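2OG-Fe dioxygenase family protein (Methylibium petroleiphilum, PDB 3PL0) probably acts as an iron- and 2-oxoglutarate-dependent dioxygenase built on a cupin-type double-stranded beta-helix. Local coordinates at residues H70-Q75 and Y143-P148; P118-L123 and L241-R246; F191-P196 and Q216-S221. All blocks are in the same frame, centred on the assembly; numbering follows the deposited sequence.

Contacts 1 and 2 build one region, their centres 7 Å apart, because strands 141-152 and 237-246 are neighbours in the large antiparallel sheet; His147 N approaches Val242 O at 2.8 Å in a probable hydrogen bond. On the helix side Phe73 CZ rests 3.3 Å from Trp120 NE1. Contact 3 belongs to the three-stranded sheet of strands 198-201, 183-192 and 217-226, on the other side of the chain's centre, about 24 Å between centres from contact 1 and about 23 Å from contact 2, with nearest atoms about 6 Å from contact 2. It contains His219, whose NE2 hydrogen-bonds Asp168 OD1 and whose ring meets that of His166, consistent with the HxD...H iron-binding triad of 2-oxoglutarate dioxygenases.

Contact 1 of 3, residues H70-Q75 and Y143-P148; sequences HGCFMQ and YIEAHP
Strands 71-75 and 143-148 run antiparallel, alternating between hydrogen-bonded pairs (Gly71 with Ala146, Phe73 with Ile144) and non-hydrogen-bonded ones (Cys72 with Glu145, Met74 with Tyr143). The shorter bond of the Gly71 pair, Ala146 N to Gly71 O at 2.8 Å, is aimed nearly along the carbonyl axis.

Glu145 shows how one side chain can tie the strands together on the face it shares with Cys72. Glu145 CB lies 4.0 Å from His70 NE2. CG, anti to the carbonyl carbon (chi1 -56°), packs 3.7 Å from Cys72 SG. The chain then runs extended, bringing CD into the plane of the His70 ring at its edge. At the tip, OE1 accepts a 2.7 Å hydrogen bond from His70 NE2 through its anti lone pair; the N-H...O angle is 152°, and the carboxylate is turned well out of the imidazole plane. His90 ND1 bonds to the same oxygen, while OE2 has a long, weak ion pair with Arg88. Two imidazoles on one carboxylate oxygen would probably help to keep it ionised and polarise the His70 ring.

His70, its CG anti to the backbone N, lies alongside His147: His70 CD2 sits over one face of the His147 ring, 3.2 Å from His147 CE1, the planes 25° apart but slid so that overlap is slight. Further along, Met74, a selenomethionine bent at its last torsion, brings Met74 SE 3.5 Å from Tyr143 CE2 in an oblique Met-aromatic contact. On the reverse face Ala146 CB lies at the edge of the Phe73 ring, 4.1 Å from Phe73 CE1, and helix 118-134 covers this face through Trp120 and Leu124. Such pairing, with the Glu145-histidine cluster and a Met-aromatic pair on one face and a helix-covered apolar layer on the other, fits the major sheet of the double-stranded beta-helix (cupin) fold.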
# COMPACT_ATOMS: atom_id res chain seq x y z
N HIS A 70 1.03 3.94 -11.53
CA HIS A 70 0.39 2.62 -11.44
C HIS A 70 1.14 1.61 -12.29
O HIS A 70 1.64 1.94 -13.38
CB HIS A 70 -1.07 2.76 -11.86
CG HIS A 70 -1.86 1.49 -11.84
ND1 HIS A 70 -2.64 1.08 -12.90
CD2 HIS A 70 -2.05 0.56 -10.86
CE1 HIS A 70 -3.25 -0.06 -12.59
NE2 HIS A 70 -2.92 -0.38 -11.34
N GLY A 71 1.28 0.39 -11.79
CA GLY A 71 1.96 -0.65 -12.54
C GLY A 71 1.56 -1.99 -12.00
O GLY A 71 1.24 -2.11 -10.81
N CYS A 72 1.60 -3.00 -12.87
CA CYS A 72 1.10 -4.32 -12.48
C CYS A 72 2.10 -5.42 -12.85
O CYS A 72 2.93 -5.28 -13.79
CB CYS A 72 -0.25 -4.61 -13.14
SG CYS A 72 -1.55 -3.39 -12.74
N PHE A 73 1.98 -6.52 -12.11
CA PHE A 73 2.92 -7.58 -12.18
C PHE A 73 2.20 -8.89 -11.92
O PHE A 73 1.08 -8.90 -11.40
CB PHE A 73 4.01 -7.39 -11.12
CG PHE A 73 4.64 -6.04 -11.15
CD1 PHE A 73 4.01 -4.94 -10.54
CD2 PHE A 73 5.85 -5.83 -11.79
CE1 PHE A 73 4.58 -3.68 -10.59
CE2 PHE A 73 6.43 -4.56 -11.83
CZ PHE A 73 5.78 -3.48 -11.22
N MSE A 74 2.88 -9.96 -12.31
CA MSE A 74 2.48 -11.32 -11.92
C MSE A 74 3.67 -12.03 -11.31
O MSE A 74 4.80 -12.02 -11.87
CB MSE A 74 1.90 -12.13 -13.10
CG MSE A 74 1.19 -13.45 -12.70
SE MSE A 74 0.19 -14.26 -14.21
CE MSE A 74 1.75 -14.77 -15.30
N GLN A 75 3.42 -12.62 -10.15
CA GLN A 75 4.40 -13.36 -9.44
C GLN A 75 3.99 -14.81 -9.51
O GLN A 75 2.85 -15.14 -9.20
CB GLN A 75 4.45 -12.94 -7.99
CG GLN A 75 5.48 -13.74 -7.18
CD GLN A 75 5.56 -13.31 -5.73
OE1 GLN A 75 4.68 -12.64 -5.23
NE2 GLN A 75 6.62 -13.74 -5.03
N TYR A 143 -1.52 -11.75 -8.69
CA TYR A 143 -1.70 -10.59 -9.53
C TYR A 143 -1.59 -9.37 -8.64
O TYR A 143 -2.40 -9.18 -7.71
CB TYR A 143 -3.07 -10.63 -10.20
CG TYR A 143 -3.19 -11.86 -11.06
CD1 TYR A 143 -3.55 -13.08 -10.51
CD2 TYR A 143 -2.86 -11.83 -12.42
CE1 TYR A 143 -3.62 -14.25 -11.32
CE2 TYR A 143 -2.93 -12.95 -13.21
CZ TYR A 143 -3.30 -14.16 -12.65
OH TYR A 143 -3.38 -15.28 -13.42
N ILE A 144 -0.55 -8.59 -8.90
CA ILE A 144 -0.06 -7.50 -8.03
C ILE A 144 -0.27 -6.17 -8.73
O ILE A 144 0.18 -5.97 -9.88
CB ILE A 144 1.47 -7.66 -7.74
CG1 ILE A 144 1.75 -9.05 -7.14
CG2 ILE A 144 2.02 -6.51 -6.88
CD1 ILE A 144 3.23 -9.35 -6.94
N GLU A 145 -0.90 -5.23 -8.05
CA GLU A 145 -0.90 -3.84 -8.50
C GLU A 145 -0.06 -2.98 -7.54
O GLU A 145 -0.06 -3.22 -6.33
CB GLU A 145 -2.32 -3.30 -8.61
CG GLU A 145 -3.23 -4.13 -9.53
CD GLU A 145 -4.57 -3.46 -9.89
OE1 GLU A 145 -4.58 -2.27 -10.28
OE2 GLU A 145 -5.62 -4.16 -9.82
N ALA A 146 0.70 -2.03 -8.09
CA ALA A 146 1.51 -1.13 -7.30
C ALA A 146 0.98 0.28 -7.49
O ALA A 146 0.84 0.73 -8.63
CB ALA A 146 2.93 -1.21 -7.72
N HIS A 147 0.72 1.00 -6.40
CA HIS A 147 0.25 2.37 -6.47
C HIS A 147 1.11 3.27 -5.57
O HIS A 147 0.82 3.43 -4.37
CB HIS A 147 -1.17 2.43 -5.94
CG HIS A 147 -2.14 1.56 -6.67
ND1 HIS A 147 -2.94 2.06 -7.67
CD2 HIS A 147 -2.47 0.26 -6.54
CE1 HIS A 147 -3.71 1.10 -8.13
NE2 HIS A 147 -3.44 -0.01 -7.46
N PRO A 148 2.17 3.85 -6.11
CA PRO A 148 2.90 4.86 -5.33
C PRO A 148 2.11 6.15 -5.27
O PRO A 148 1.56 6.58 -6.30
CB PRO A 148 4.17 5.10 -6.13
CG PRO A 148 3.84 4.66 -7.54
CD PRO A 148 2.84 3.55 -7.39

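Contact 2 of 3, residues P118-L123 and L241-R246; sequences PSWSAL and LVLTYR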
# COMPACT_ATOMS: atom_id res chain seq x y z
N PRO A 118 16.98 -3.56 -7.67
CA PRO A 118 16.96 -4.81 -6.96
C PRO A 118 15.97 -4.82 -5.81
O PRO A 118 15.28 -5.81 -5.63
CB PRO A 118 18.41 -4.97 -6.47
CG PRO A 118 19.20 -4.21 -7.46
CD PRO A 118 18.35 -3.08 -7.90
N SER A 119 15.85 -3.70 -5.09
CA SER A 119 14.95 -3.64 -3.97
C SER A 119 13.49 -3.77 -4.38
O SER A 119 12.67 -4.27 -3.61
CB SER A 119 15.15 -2.33 -3.19
OG SER A 119 14.94 -1.18 -4.02
N TRP A 120 13.15 -3.27 -5.56
CA TRP A 120 11.76 -3.38 -6.03
C TRP A 120 11.31 -4.84 -6.12
O TRP A 120 10.32 -5.22 -5.49
CB TRP A 120 11.59 -2.69 -7.40
CG TRP A 120 10.15 -2.73 -7.90
CD1 TRP A 120 9.63 -3.58 -8.85
CD2 TRP A 120 9.05 -1.93 -7.44
NE1 TRP A 120 8.27 -3.34 -9.01
CE2 TRP A 120 7.91 -2.32 -8.17
CE3 TRP A 120 8.94 -0.89 -6.51
CZ2 TRP A 120 6.66 -1.72 -7.98
CZ3 TRP A 120 7.70 -0.28 -6.33
CH2 TRP A 120 6.57 -0.71 -7.04
N SER A 121 12.05 -5.66 -6.87
CA SER A 121 11.74 -7.10 -6.92
C SER A 121 11.82 -7.80 -5.56
O SER A 121 10.95 -8.59 -5.24
CB SER A 121 12.64 -7.83 -7.93
OG SER A 121 12.30 -7.45 -9.24
N ALA A 122 12.82 -7.47 -4.75
CA ALA A 122 12.99 -8.08 -3.44
C ALA A 122 11.73 -7.83 -2.58
O ALA A 122 11.21 -8.75 -1.94
CB ALA A 122 14.26 -7.53 -2.73
N LEU A 123 11.23 -6.60 -2.65
CA LEU A 123 10.03 -6.19 -1.95
C LEU A 123 8.82 -6.99 -2.42
O LEU A 123 8.20 -7.68 -1.64
CB LEU A 123 9.76 -4.70 -2.16
CG LEU A 123 8.57 -4.11 -1.36
CD1 LEU A 123 8.76 -4.30 0.20
CD2 LEU A 123 8.34 -2.68 -1.74
N LEU A 241 3.41 3.71 -0.58
CA LEU A 241 3.31 2.75 -1.67
C LEU A 241 2.30 1.70 -1.29
O LEU A 241 2.53 1.01 -0.30
CB LEU A 241 4.64 2.06 -1.88
CG LEU A 241 4.65 0.95 -2.94
CD1 LEU A 241 4.30 1.47 -4.35
CD2 LEU A 241 6.03 0.31 -2.92
N VAL A 242 1.23 1.56 -2.06
CA VAL A 242 0.25 0.50 -1.81
C VAL A 242 0.44 -0.64 -2.81
O VAL A 242 0.46 -0.41 -4.04
CB VAL A 242 -1.19 1.04 -1.88
CG1 VAL A 242 -2.24 -0.13 -1.72
CG2 VAL A 242 -1.39 2.16 -0.81
N LEU A 243 0.61 -1.85 -2.31
CA LEU A 243 0.76 -3.04 -3.15
C LEU A 243 -0.41 -3.95 -2.85
O LEU A 243 -0.72 -4.22 -1.66
CB LEU A 243 2.09 -3.77 -2.86
CG LEU A 243 3.43 -3.03 -3.04
CD1 LEU A 243 4.65 -3.83 -2.49
CD2 LEU A 243 3.64 -2.66 -4.50
N THR A 244 -1.12 -4.41 -3.88
CA THR A 244 -2.20 -5.31 -3.66
C THR A 244 -1.87 -6.65 -4.31
O THR A 244 -1.30 -6.71 -5.41
CB THR A 244 -3.53 -4.77 -4.18
OG1 THR A 244 -3.46 -4.63 -5.60
CG2 THR A 244 -3.86 -3.44 -3.55
N TYR A 245 -2.26 -7.71 -3.62
CA TYR A 245 -2.07 -9.06 -4.12
C TYR A 245 -3.43 -9.74 -4.22
O TYR A 245 -4.22 -9.78 -3.24
CB TYR A 245 -1.16 -9.85 -3.16
CG TYR A 245 0.27 -9.36 -3.12
CD1 TYR A 245 0.58 -8.12 -2.57
CD2 TYR A 245 1.30 -10.14 -3.64
CE1 TYR A 245 1.88 -7.65 -2.55
CE2 TYR A 245 2.60 -9.70 -3.62
CZ TYR A 245 2.89 -8.44 -3.09
OH TYR A 245 4.20 -8.02 -3.07
N ARG A 246 -3.69 -10.34 -5.38
CA ARG A 246 -4.97 -10.99 -5.63
C ARG A 246 -4.78 -12.32 -6.36
O ARG A 246 -4.00 -12.39 -7.32
CB ARG A 246 -5.86 -10.05 -6.43
CG ARG A 246 -7.34 -10.53 -6.56
CD ARG A 246 -8.23 -9.41 -7.06
NE ARG A 246 -9.64 -9.78 -6.95
CZ ARG A 246 -10.28 -10.53 -7.85
NH1 ARG A 246 -9.65 -10.98 -8.92
NH2 ARG A 246 -11.54 -10.85 -7.66
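Trp120 and Leu123 both carry CG anti to the backbone N (chi1 -178° and -175°), which swings their side chains off helix 118-123 and over strand 241-246. From the strand, Leu241 likewise sets CG anti to its N, whereas Leu243 sets it anti to the carbonyl carbon (chi1 -59°). The axes of the two short segments come no closer than 12.5 Å, and the gap is bridged by the tips of large apolar residues.

Leu241 CD2 touches both helix residues. It lies 3.8 Å from Trp120 CZ3, at the six-membered end of an indole that crosses the leucine obliquely, and 4.0 Å from Leu123 CD2, which it meets tip to tip. Leu123 CD2 also touches the next inward-pointing residue, with Leu243 CD1 at 3.9 Å, so this one methyl is shared by two leucines spaced two residues apart on the strand. Leu243 CD2 comes to 4.3 Å from Trp120 CH2, a looser approach.

Around this apolar cluster, Ala146 of strand 141-152 touches both Trp120 and Leu243, and Val176 of strand 172-181 backs Leu241. Farther along helix 118-134, Leu124 and Leu127 extend the cover over Leu243, and the Leu124 carbonyl holds the Tyr245 hydroxyl.

Contact 3 of 3, residues F191-P196 and Q216-S221; sequences FDAAGP and QVIHES
The two segments pair antiparallel, with Phe191 and Ile218 bonded in both directions, the Phe191 N to Ile218 O bond being 2.9 Å and nearly straight at 171°, and beyond the non-hydrogen-bonded pair Asp192-Val217, Ala193 N bonds to Gln216 O at 2.9 Å, from above the carbonyl plane. Phe191 and Ile218 send their side chains to the same face. Ile218 holds CG1 in the crowded position between its own backbone N and carbonyl carbon, and from there Ile218 CG1 packs 4.0 Å from Phe191 CB. As strand 183-192 ends, Asp192 forms an Asx turn: Asp192 OD1, with CG anti to the backbone N, accepts from Ala194 N at 3.0 Å, met from above the carboxylate plane, where the chain leaves the three-stranded sheet of the double-stranded beta-helix. On the neighbouring strand His219 leaves the backbone with its CB turned away from Phe191-Pro196, its position consistent with the iron site of the family. Glu220 crosses Phe191 obliquely and brings OE2 to the edge of the Phe191 ring, 4.1 Å from Phe191 CE2, with carboxylate and ring planes 83° apart, while the same oxygen is engaged in a salt bridge with Arg189.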
# COMPACT_ATOMS: atom_id res chain seq x y z
N PHE A 191 -9.14 -2.03 11.58
CA PHE A 191 -10.20 -2.62 12.37
C PHE A 191 -10.45 -4.05 11.94
O PHE A 191 -10.43 -4.35 10.76
CB PHE A 191 -11.50 -1.85 12.16
CG PHE A 191 -11.42 -0.40 12.53
CD1 PHE A 191 -11.70 0.01 13.82
CD2 PHE A 191 -11.10 0.54 11.57
CE1 PHE A 191 -11.64 1.35 14.17
CE2 PHE A 191 -11.03 1.90 11.90
CZ PHE A 191 -11.30 2.31 13.21
N ASP A 192 -10.77 -4.90 12.89
CA ASP A 192 -11.39 -6.20 12.62
C ASP A 192 -12.63 -6.02 11.74
O ASP A 192 -13.48 -5.22 12.05
CB ASP A 192 -11.87 -6.79 13.95
CG ASP A 192 -12.34 -8.25 13.81
OD1 ASP A 192 -12.42 -8.75 12.68
OD2 ASP A 192 -12.65 -8.86 14.85
N ALA A 193 -12.74 -6.75 10.65
CA ALA A 193 -13.87 -6.52 9.76
C ALA A 193 -15.10 -7.12 10.36
O ALA A 193 -16.16 -6.74 9.93
CB ALA A 193 -13.64 -7.11 8.41
N ALA A 194 -14.97 -8.04 11.32
CA ALA A 194 -16.15 -8.74 11.87
C ALA A 194 -16.26 -8.60 13.38
O ALA A 194 -16.76 -9.48 14.04
CB ALA A 194 -16.16 -10.24 11.47
N GLY A 195 -15.81 -7.49 13.94
CA GLY A 195 -15.83 -7.35 15.38
C GLY A 195 -15.60 -5.91 15.72
O GLY A 195 -15.41 -5.12 14.83
N PRO A 196 -15.59 -5.57 16.99
CA PRO A 196 -15.45 -4.13 17.27
C PRO A 196 -14.01 -3.64 17.44
O PRO A 196 -13.80 -2.44 17.57
CB PRO A 196 -16.18 -3.97 18.59
CG PRO A 196 -16.15 -5.28 19.25
CD PRO A 196 -15.78 -6.34 18.21
N GLN A 216 -10.07 -9.87 6.17
CA GLN A 216 -10.29 -9.94 7.62
C GLN A 216 -10.28 -8.60 8.33
O GLN A 216 -10.80 -8.49 9.43
CB GLN A 216 -9.21 -10.80 8.23
CG GLN A 216 -9.38 -12.27 7.89
CD GLN A 216 -10.68 -12.82 8.46
OE1 GLN A 216 -10.99 -12.60 9.63
NE2 GLN A 216 -11.45 -13.52 7.62
N VAL A 217 -9.68 -7.58 7.72
CA VAL A 217 -9.58 -6.26 8.33
C VAL A 217 -9.97 -5.21 7.29
O VAL A 217 -10.01 -5.49 6.05
CB VAL A 217 -8.17 -5.99 8.88
CG1 VAL A 217 -7.81 -7.01 9.97
CG2 VAL A 217 -7.14 -6.01 7.74
N ILE A 218 -10.35 -4.05 7.81
CA ILE A 218 -10.54 -2.84 7.02
C ILE A 218 -9.62 -1.75 7.59
O ILE A 218 -9.13 -1.85 8.71
CB ILE A 218 -12.01 -2.39 6.95
CG1 ILE A 218 -12.58 -2.07 8.35
CG2 ILE A 218 -12.88 -3.45 6.16
CD1 ILE A 218 -14.00 -1.54 8.31
N HIS A 219 -9.35 -0.72 6.80
CA HIS A 219 -8.37 0.26 7.24
C HIS A 219 -8.65 1.63 6.62
O HIS A 219 -9.56 1.79 5.79
CB HIS A 219 -6.96 -0.25 6.92
CG HIS A 219 -6.67 -0.31 5.46
ND1 HIS A 219 -5.93 0.66 4.80
CD2 HIS A 219 -7.06 -1.19 4.51
CE1 HIS A 219 -5.87 0.37 3.51
NE2 HIS A 219 -6.54 -0.76 3.31
N GLU A 220 -7.90 2.62 7.08
CA GLU A 220 -8.13 4.01 6.69
C GLU A 220 -6.96 4.78 7.18
O GLU A 220 -6.13 4.26 7.94
CB GLU A 220 -9.45 4.55 7.30
CG GLU A 220 -9.41 4.66 8.83
CD GLU A 220 -10.67 5.15 9.45
OE1 GLU A 220 -11.77 4.91 8.91
OE2 GLU A 220 -10.57 5.70 10.57
N SER A 221 -6.85 6.04 6.76
CA SER A 221 -5.92 6.92 7.44
C SER A 221 -6.54 8.27 7.57
O SER A 221 -7.32 8.69 6.71
CB SER A 221 -4.58 7.00 6.74
OG SER A 221 -4.73 7.59 5.50